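Local structure of 6-carboxyhexanoate--CoA ligase (Aquifex aeolicus, 5TVA) at residues T157-D162 and P185-G190; D162-T167 and I197-I202; E178-D183 and T189-G194. The protein belongs to the BioW family of CoA ligases and, as a single chain, holds adenosine monophosphate and coenzyme A. One frame throughout, in Å; residues are numbered along the deposited sequence.

Contact 1: T157-D162 and P185-G190; sequences TLRTVD and PDYVTG
Arg-159 lays the middle of its side chain over one face of the Tyr-187 ring. The methylene CD does the touching, standing above the plane but displaced toward the rim, where it comes within 3.5 Å of Tyr-187 CE1. Measured to the ring centroid, Arg-159 CD is 3.8 Å away, a CH-pi contact over the face. Beyond CD the arginine bends at chi3 (72°), and its guanidinium plane ends up tilted 39° from the ring rather than stacked flat on it. Arg-159 CZ remains 5.0 Å from the centroid of Tyr-187, so cation-pi attraction is weak at most. The two side chains run past each other in opposite directions, and the phenol end comes to the first turn of helix 158-173. There Tyr-187 OH reaches to 4.0 Å from Arg-159 CB and 3.6 Å from Thr-157 OG1. That threonine oxygen also accepts a bond: Thr-160 N donates to Thr-157 OG1 at 3.3 Å, and the fairly straight bond (160° at the hydrogen) makes Thr-157 the N-cap. Val-161 N to Thr-157 O closes the same first turn. At its far end Arg-159 NH2 forms a long, weak ion pair with phosphate oxygen O3P of adenosine monophosphate, and the side chain also touches Ser-182 and Asp-184. Tyr-187, in the loop between strands 177-181 and 190-194, thus borders an arginine that lines the nucleotide pocket. The arrangement is that of a capped helix start whose first turn sends an arginine to the nucleotide pocket, with an aromatic side chain of a hairpin loop lying against it.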
# COMPACT_ATOMS: atom_id res chain seq x y z
N THR A 157 11.47 5.39 -7.95
CA THR A 157 12.01 5.65 -6.63
C THR A 157 11.84 4.44 -5.69
O THR A 157 11.12 3.48 -5.98
CB THR A 157 11.33 6.87 -6.02
OG1 THR A 157 9.99 6.51 -5.69
CG2 THR A 157 11.32 8.02 -7.04
N LEU A 158 12.51 4.52 -4.53
CA LEU A 158 12.37 3.47 -3.52
C LEU A 158 10.94 3.38 -2.98
O LEU A 158 10.48 2.30 -2.61
CB LEU A 158 13.36 3.69 -2.37
CG LEU A 158 14.84 3.43 -2.67
CD1 LEU A 158 15.72 3.64 -1.43
CD2 LEU A 158 15.03 2.03 -3.24
N ARG A 159 10.21 4.50 -2.94
CA ARG A 159 8.81 4.42 -2.56
C ARG A 159 8.01 3.64 -3.58
O ARG A 159 7.11 2.86 -3.23
CB ARG A 159 8.22 5.82 -2.36
CG ARG A 159 8.99 6.60 -1.35
CD ARG A 159 8.18 7.72 -0.76
NE ARG A 159 7.16 7.19 0.14
CZ ARG A 159 6.84 7.75 1.30
NH1 ARG A 159 7.50 8.83 1.72
NH2 ARG A 159 5.88 7.21 2.06
N THR A 160 8.34 3.80 -4.87
CA THR A 160 7.70 2.99 -5.89
C THR A 160 7.99 1.51 -5.67
O THR A 160 7.08 0.67 -5.74
CB THR A 160 8.16 3.43 -7.28
OG1 THR A 160 7.79 4.80 -7.46
CG2 THR A 160 7.49 2.59 -8.35
N VAL A 161 9.25 1.18 -5.40
CA VAL A 161 9.61 -0.22 -5.16
C VAL A 161 8.73 -0.81 -4.06
O VAL A 161 8.19 -1.91 -4.21
CB VAL A 161 11.11 -0.34 -4.82
CG1 VAL A 161 11.47 -1.76 -4.43
CG2 VAL A 161 11.96 0.14 -6.03
N ASP A 162 8.54 -0.06 -2.97
CA ASP A 162 7.78 -0.56 -1.82
C ASP A 162 6.29 -0.64 -2.12
O ASP A 162 5.64 -1.65 -1.82
CB ASP A 162 8.01 0.34 -0.61
CG ASP A 162 9.36 0.14 0.02
OD1 ASP A 162 10.03 -0.88 -0.29
OD2 ASP A 162 9.75 1.02 0.82
N PRO A 185 3.30 15.22 4.05
CA PRO A 185 2.92 16.42 3.28
C PRO A 185 3.92 16.83 2.19
O PRO A 185 3.58 17.70 1.39
CB PRO A 185 2.79 17.51 4.35
CG PRO A 185 3.44 16.95 5.57
CD PRO A 185 3.32 15.47 5.50
N ASP A 186 5.11 16.22 2.12
CA ASP A 186 6.06 16.58 1.07
C ASP A 186 5.90 15.75 -0.19
O ASP A 186 6.05 16.28 -1.30
CB ASP A 186 7.51 16.44 1.58
CG ASP A 186 7.95 17.60 2.47
OD1 ASP A 186 7.09 18.36 2.98
OD2 ASP A 186 9.17 17.74 2.68
N TYR A 187 5.64 14.45 -0.06
CA TYR A 187 5.44 13.58 -1.21
C TYR A 187 4.00 13.71 -1.68
O TYR A 187 3.07 13.74 -0.86
CB TYR A 187 5.78 12.14 -0.84
CG TYR A 187 6.14 11.20 -1.97
CD1 TYR A 187 7.47 10.99 -2.33
CD2 TYR A 187 5.16 10.49 -2.66
CE1 TYR A 187 7.81 10.11 -3.35
CE2 TYR A 187 5.49 9.61 -3.68
CZ TYR A 187 6.81 9.42 -4.03
OH TYR A 187 7.15 8.55 -5.04
N VAL A 188 3.79 13.82 -2.99
CA VAL A 188 2.49 14.22 -3.51
C VAL A 188 2.10 13.39 -4.72
O VAL A 188 1.01 13.56 -5.28
CB VAL A 188 2.46 15.72 -3.86
CG1 VAL A 188 2.36 16.56 -2.59
CG2 VAL A 188 3.69 16.09 -4.71
N THR A 189 2.98 12.49 -5.14
CA THR A 189 2.56 11.43 -6.04
C THR A 189 1.71 10.42 -5.26
O THR A 189 1.94 10.18 -4.07
CB THR A 189 3.77 10.74 -6.68
OG1 THR A 189 4.50 11.70 -7.45
CG2 THR A 189 3.35 9.58 -7.60
N GLY A 190 0.68 9.90 -5.92
CA GLY A 190 -0.14 8.83 -5.39
C GLY A 190 -0.30 7.78 -6.46
O GLY A 190 0.46 7.80 -7.43

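Contact 2: D162-T167 and I197-I202; sequences DALALT and IGYVRI. With COA (coenzyme A), chain D.
With chi1 at 177°, Tyr-199 holds CG trans to its backbone N and drives its ring from the strand toward helix 158-173, while Leu-164, at an unusual chi1 of -91°, swings its end over that ring. Leu-164 CD2 is the branch that touches: it rides above one face, offset toward the rim, 3.6 Å from Tyr-199 CG. The distance from Leu-164 CD2 to the Tyr-199 centroid is 3.9 Å, a CH-pi contact. One turn further along the helix, the Thr-167 side chain crosses that of Tyr-199 at about a right angle, and its OG1 lies obliquely to the ring, 3.8 Å from Tyr-199 CD1. The hydroxyl end of the tyrosine runs up against the helix itself, with Ala-163 CB 3.6 Å from Tyr-199 OH. This is a helix packed across a mixed beta sheet: the short axes of helix 162-167 and strand 198-202 pass 10.4 Å apart, their directions 141° apart, and Tyr-199 largely bridges that space. Tyr-191, on the neighbouring strand 190-194, also meets the Tyr-199 ring, and Ile-65 of strand 65-69 touches both Leu-164 and Tyr-199. Thr-167 OG1 stays close to the helix backbone, within bonding range of Ala-163 O and Leu-164 O, although its one proton cannot serve both fully. Coenzyme A also borders this helix. Ala-163 CB is 3.8 Å from the coenzyme sulfur S1P, so this small side chain lies between the tyrosine hydroxyl and the sulfur. Leu-166 takes no part in the strand contact; its CD2 lies instead 3.4 Å from coenzyme A C6P.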
# COMPACT_ATOMS: atom_id res chain seq x y z
N ASP A 162 8.54 -0.06 -2.97
CA ASP A 162 7.78 -0.56 -1.82
C ASP A 162 6.29 -0.64 -2.12
O ASP A 162 5.64 -1.65 -1.82
CB ASP A 162 8.01 0.34 -0.61
CG ASP A 162 9.36 0.14 0.02
OD1 ASP A 162 10.03 -0.88 -0.29
OD2 ASP A 162 9.75 1.02 0.82
N ALA A 163 5.72 0.43 -2.71
CA ALA A 163 4.28 0.46 -2.97
C ALA A 163 3.86 -0.57 -4.01
O ALA A 163 2.77 -1.16 -3.89
CB ALA A 163 3.85 1.87 -3.38
N LEU A 164 4.70 -0.82 -5.02
CA LEU A 164 4.37 -1.84 -6.01
C LEU A 164 4.16 -3.20 -5.35
O LEU A 164 3.18 -3.89 -5.65
CB LEU A 164 5.47 -1.94 -7.07
CG LEU A 164 5.28 -1.07 -8.31
CD1 LEU A 164 6.58 -0.92 -9.10
CD2 LEU A 164 4.17 -1.64 -9.18
N ALA A 165 5.08 -3.61 -4.48
CA ALA A 165 4.95 -4.93 -3.88
C ALA A 165 3.67 -5.01 -3.06
O ALA A 165 3.01 -6.05 -3.05
CB ALA A 165 6.17 -5.26 -3.02
N LEU A 166 3.30 -3.90 -2.41
CA LEU A 166 2.10 -3.85 -1.57
C LEU A 166 0.81 -3.94 -2.40
O LEU A 166 -0.10 -4.70 -2.04
CB LEU A 166 2.14 -2.57 -0.73
CG LEU A 166 1.15 -2.04 0.33
CD1 LEU A 166 -0.17 -2.71 0.39
CD2 LEU A 166 1.78 -2.02 1.72
N THR A 167 0.69 -3.15 -3.48
CA THR A 167 -0.49 -3.27 -4.34
C THR A 167 -0.59 -4.63 -4.97
O THR A 167 -1.70 -5.11 -5.23
CB THR A 167 -0.51 -2.31 -5.52
OG1 THR A 167 0.83 -1.92 -5.92
CG2 THR A 167 -1.39 -1.20 -5.29
N ILE A 197 -6.04 -1.75 -15.32
CA ILE A 197 -5.40 -0.46 -15.52
C ILE A 197 -3.93 -0.47 -15.12
O ILE A 197 -3.24 0.54 -15.33
CB ILE A 197 -6.14 0.65 -14.75
CG1 ILE A 197 -6.14 0.34 -13.25
CG2 ILE A 197 -7.55 0.80 -15.29
CD1 ILE A 197 -6.65 1.49 -12.36
N GLY A 198 -3.44 -1.57 -14.54
CA GLY A 198 -2.07 -1.66 -14.10
C GLY A 198 -1.84 -0.81 -12.87
O GLY A 198 -2.73 -0.62 -12.03
N TYR A 199 -0.63 -0.27 -12.77
CA TYR A 199 -0.21 0.60 -11.67
C TYR A 199 -0.03 2.00 -12.24
O TYR A 199 0.85 2.23 -13.08
CB TYR A 199 1.06 0.06 -11.02
CG TYR A 199 1.64 0.89 -9.89
CD1 TYR A 199 1.13 0.81 -8.60
CD2 TYR A 199 2.73 1.74 -10.11
CE1 TYR A 199 1.66 1.56 -7.56
CE2 TYR A 199 3.27 2.50 -9.06
CZ TYR A 199 2.74 2.40 -7.79
OH TYR A 199 3.25 3.14 -6.73
N VAL A 200 -0.88 2.93 -11.80
CA VAL A 200 -1.04 4.22 -12.46
C VAL A 200 -0.60 5.31 -11.48
O VAL A 200 -1.33 5.64 -10.54
CB VAL A 200 -2.48 4.44 -12.95
CG1 VAL A 200 -2.56 5.67 -13.81
CG2 VAL A 200 -2.92 3.23 -13.76
N ARG A 201 0.58 5.87 -11.70
CA ARG A 201 1.14 6.88 -10.80
C ARG A 201 0.65 8.26 -11.20
O ARG A 201 0.64 8.60 -12.38
CB ARG A 201 2.66 6.81 -10.83
CG ARG A 201 3.15 5.37 -11.04
CD ARG A 201 4.65 5.28 -11.09
NE ARG A 201 5.26 6.11 -10.06
CZ ARG A 201 6.10 7.11 -10.31
NH1 ARG A 201 6.45 7.37 -11.57
NH2 ARG A 201 6.61 7.82 -9.31
N ILE A 202 0.20 9.04 -10.22
CA ILE A 202 -0.58 10.24 -10.51
C ILE A 202 -0.15 11.37 -9.58
O ILE A 202 -0.27 11.25 -8.36
CB ILE A 202 -2.08 9.98 -10.38
CG1 ILE A 202 -2.53 9.03 -11.50
CG2 ILE A 202 -2.86 11.29 -10.38
CD1 ILE A 202 -3.92 8.45 -11.32
N1A COA D . 1.05 2.61 10.59
C2A COA D . 0.68 3.02 11.82
N3A COA D . 0.78 2.23 12.87
C4A COA D . 1.24 0.97 12.74
C5A COA D . 1.63 0.50 11.48
C6A COA D . 1.51 1.40 10.39
N6A COA D . 1.91 0.93 9.00
N7A COA D . 2.06 -0.76 11.61
C8A COA D . 1.95 -1.09 12.88
N9A COA D . 1.49 -0.05 13.58
C1B COA D . 1.19 -0.22 15.03
C2B COA D . 0.67 0.59 15.86
O2B COA D . -0.49 1.33 15.35
C3B COA D . 0.07 -0.68 16.76
O3B COA D . -0.99 -1.28 15.96
P3B COA D . -2.65 -1.25 16.20
O7A COA D . -3.14 -2.64 15.91
O8A COA D . -3.04 -0.84 17.58
O9A COA D . -3.32 -0.31 15.23
C4B COA D . 1.08 -1.49 16.91
O4B COA D . 2.18 -1.00 15.92
C5B COA D . 0.78 -3.04 16.63
O5B COA D . 0.77 -3.30 15.26
P1A COA D . 1.30 -4.72 14.55
O1A COA D . 0.17 -5.30 13.70
O2A COA D . 1.79 -5.74 15.56
O3A COA D . 2.52 -4.32 13.52
P2A COA D . 3.76 -5.32 12.97
O4A COA D . 4.83 -5.32 14.08
O5A COA D . 3.29 -6.77 12.80
O6A COA D . 4.36 -4.64 11.54
CBP COA D . 4.29 -3.38 9.29
CCP COA D . 3.49 -4.12 10.48
CDP COA D . 4.83 -2.02 9.79
CEP COA D . 5.56 -4.18 8.96
CAP COA D . 3.33 -3.20 7.98
OAP COA D . 2.76 -1.94 7.90
C9P COA D . 4.02 -3.41 6.60
O9P COA D . 4.02 -4.49 6.06
N8P COA D . 4.67 -2.30 5.92
C7P COA D . 5.36 -2.48 4.60
C6P COA D . 4.72 -1.67 3.48
C5P COA D . 4.75 -0.12 3.68
O5P COA D . 4.43 0.38 4.69
N4P COA D . 5.19 0.72 2.54
C3P COA D . 5.26 2.23 2.71
C2P COA D . 5.36 2.87 1.32
S1P COA D . 3.97 2.19 0.38

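Contact 3: E178-D183 and T189-G194; sequences ELCWSD and TGYVSG. With AMP (adenosine monophosphate), chain C.
Tyr-191 and Glu-178 reach toward each other along the same face of the sheet and are joined through the phenol oxygen: Tyr-191 OH donates to Glu-178 OE2 over a very short 2.5 Å. Glu-178 is fully extended (chi1 179°), which carries its carboxylate out to the phenol, whereas Tyr-191 has CG between its own N and carbonyl carbon (chi1 65°), which lays the ring across the neighbouring strand. The phenol meets OE2 from above the carboxylate plane, 55° out of it, while OE1 lies in plane at the ring edge. Asn-170 binds OE1, and Arg-215 binds the tyrosine hydroxyl, so both polar ends have second partners. Cys-180 sits under the ring: its CB approaches one face, 3.6 Å from Tyr-191 CZ, and SG follows obliquely, 4.5 Å from the Tyr-191 centroid, a Cys sulfur-aromatic contact. Ser-193 completes this row, its OG 3.6 Å from Glu-178 CB, buried without a polar partner. On the other face Leu-179 CD1 and Val-192 CG2 pack more loosely, at 4.2 Å. Paired backbone bonds join Glu-178 with Ser-193 and Cys-180 with Tyr-191; Tyr-191 N to Cys-180 O is short at 2.6 Å. Past the strand end, Asp-183 OD1 lies 2.8 Å from O3P of adenosine monophosphate. The whole is an antiparallel beta hairpin within a mixed sheet, with the loop that leaves its first strand supplying Ser-182 and Asp-183 to the nucleotide pocket.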
# COMPACT_ATOMS: atom_id res chain seq x y z
N GLU A 178 -7.33 -0.14 -6.14
CA GLU A 178 -6.82 0.59 -4.99
C GLU A 178 -6.61 2.06 -5.33
O GLU A 178 -6.17 2.39 -6.44
CB GLU A 178 -5.50 -0.03 -4.52
CG GLU A 178 -4.87 0.70 -3.32
CD GLU A 178 -3.56 0.08 -2.86
OE1 GLU A 178 -3.27 -1.05 -3.28
OE2 GLU A 178 -2.83 0.71 -2.08
N LEU A 179 -6.92 2.94 -4.38
CA LEU A 179 -6.55 4.35 -4.44
C LEU A 179 -5.62 4.69 -3.27
O LEU A 179 -5.89 4.33 -2.13
CB LEU A 179 -7.79 5.26 -4.41
CG LEU A 179 -7.60 6.78 -4.24
CD1 LEU A 179 -6.99 7.43 -5.47
CD2 LEU A 179 -8.91 7.47 -3.90
N CYS A 180 -4.53 5.40 -3.56
CA CYS A 180 -3.54 5.71 -2.53
C CYS A 180 -2.84 7.03 -2.83
O CYS A 180 -2.36 7.24 -3.95
CB CYS A 180 -2.48 4.59 -2.44
SG CYS A 180 -1.11 4.84 -1.23
N TRP A 181 -2.76 7.89 -1.83
CA TRP A 181 -1.71 8.90 -1.78
C TRP A 181 -1.18 9.02 -0.36
O TRP A 181 -1.84 8.61 0.61
CB TRP A 181 -2.16 10.26 -2.35
CG TRP A 181 -3.25 10.99 -1.63
CD1 TRP A 181 -3.13 11.72 -0.50
CD2 TRP A 181 -4.62 11.11 -2.05
NE1 TRP A 181 -4.34 12.28 -0.15
CE2 TRP A 181 -5.27 11.92 -1.09
CE3 TRP A 181 -5.36 10.60 -3.12
CZ2 TRP A 181 -6.63 12.23 -1.18
CZ3 TRP A 181 -6.71 10.92 -3.21
CH2 TRP A 181 -7.33 11.72 -2.24
N SER A 182 0.02 9.59 -0.26
CA SER A 182 0.82 9.54 0.96
C SER A 182 0.27 10.48 2.03
O SER A 182 -0.42 11.46 1.75
CB SER A 182 2.28 9.90 0.64
OG SER A 182 3.16 9.47 1.67
N ASP A 183 0.57 10.13 3.28
CA ASP A 183 0.25 11.00 4.41
C ASP A 183 1.31 12.09 4.61
O ASP A 183 0.99 13.17 5.12
CB ASP A 183 0.10 10.16 5.68
CG ASP A 183 1.17 9.06 5.80
OD1 ASP A 183 1.77 8.68 4.76
OD2 ASP A 183 1.39 8.56 6.92
N THR A 189 2.98 12.49 -5.14
CA THR A 189 2.56 11.43 -6.04
C THR A 189 1.71 10.42 -5.26
O THR A 189 1.94 10.18 -4.07
CB THR A 189 3.77 10.74 -6.68
OG1 THR A 189 4.50 11.70 -7.45
CG2 THR A 189 3.35 9.58 -7.60
N GLY A 190 0.68 9.90 -5.92
CA GLY A 190 -0.14 8.83 -5.39
C GLY A 190 -0.30 7.78 -6.46
O GLY A 190 0.46 7.80 -7.43
N TYR A 191 -1.26 6.86 -6.33
CA TYR A 191 -1.48 5.95 -7.44
C TYR A 191 -2.90 5.40 -7.41
O TYR A 191 -3.69 5.63 -6.49
CB TYR A 191 -0.46 4.82 -7.46
CG TYR A 191 -0.52 3.85 -6.29
CD1 TYR A 191 -1.51 2.86 -6.21
CD2 TYR A 191 0.43 3.91 -5.28
CE1 TYR A 191 -1.54 1.97 -5.14
CE2 TYR A 191 0.42 3.03 -4.22
CZ TYR A 191 -0.57 2.05 -4.15
OH TYR A 191 -0.57 1.17 -3.09
N VAL A 192 -3.20 4.64 -8.44
CA VAL A 192 -4.45 3.93 -8.57
C VAL A 192 -4.07 2.64 -9.27
O VAL A 192 -3.20 2.65 -10.14
CB VAL A 192 -5.47 4.78 -9.34
CG1 VAL A 192 -5.45 4.51 -10.86
CG2 VAL A 192 -6.80 4.74 -8.71
N SER A 193 -4.62 1.50 -8.82
CA SER A 193 -4.17 0.26 -9.43
C SER A 193 -5.31 -0.72 -9.57
O SER A 193 -6.35 -0.61 -8.91
CB SER A 193 -3.02 -0.39 -8.64
OG SER A 193 -3.49 -0.90 -7.42
N GLY A 194 -5.09 -1.69 -10.46
CA GLY A 194 -6.07 -2.73 -10.74
C GLY A 194 -5.48 -3.65 -11.77
O GLY A 194 -4.43 -3.36 -12.36
P AMP C . 2.57 5.06 3.56
O1P AMP C . 2.62 4.13 2.37
O2P AMP C . 3.36 4.46 4.72
O3P AMP C . 2.79 6.55 3.30
O5' AMP C . 1.06 5.06 4.07
C5' AMP C . 0.03 5.80 3.40
C4' AMP C . -1.29 5.58 4.09
O4' AMP C . -1.78 4.25 3.75
C3' AMP C . -1.22 5.62 5.62
O3' AMP C . -1.51 6.90 6.15
C2' AMP C . -2.20 4.55 6.08
O2' AMP C . -3.50 5.10 6.23
C1' AMP C . -2.20 3.57 4.90
N9 AMP C . -1.29 2.41 5.11
C8 AMP C . -0.03 2.44 5.57
N7 AMP C . 0.50 1.19 5.64
C5 AMP C . -0.43 0.31 5.23
C6 AMP C . -0.54 -1.16 5.03
N6 AMP C . 0.48 -2.00 5.31
N1 AMP C . -1.72 -1.64 4.55
C2 AMP C . -2.76 -0.84 4.28
N3 AMP C . -2.73 0.49 4.43
C4 AMP C . -1.62 1.13 4.88

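Contact 1 lies at the surface and contacts 2 and 3 are buried, yet all three border the ligand sites. Helix 158-173 supplies one side of contacts 1 and 2: its capped start faces the hairpin loop, its middle the sheet. Contacts 1 and 3 share Thr-189 and Gly-190, where that loop runs into strand 190-194; this strand pairs with strand 198-203 of contact 2 through Val-200 N to Val-192 O and Gly-190 N to Ile-202 O. Chemistry follows position: an arginine methylene on a ring at the surface, mostly apolar packing between helix and sheet, and backbone pairing within the sheet with a buried phenol–carboxylate bond on its face.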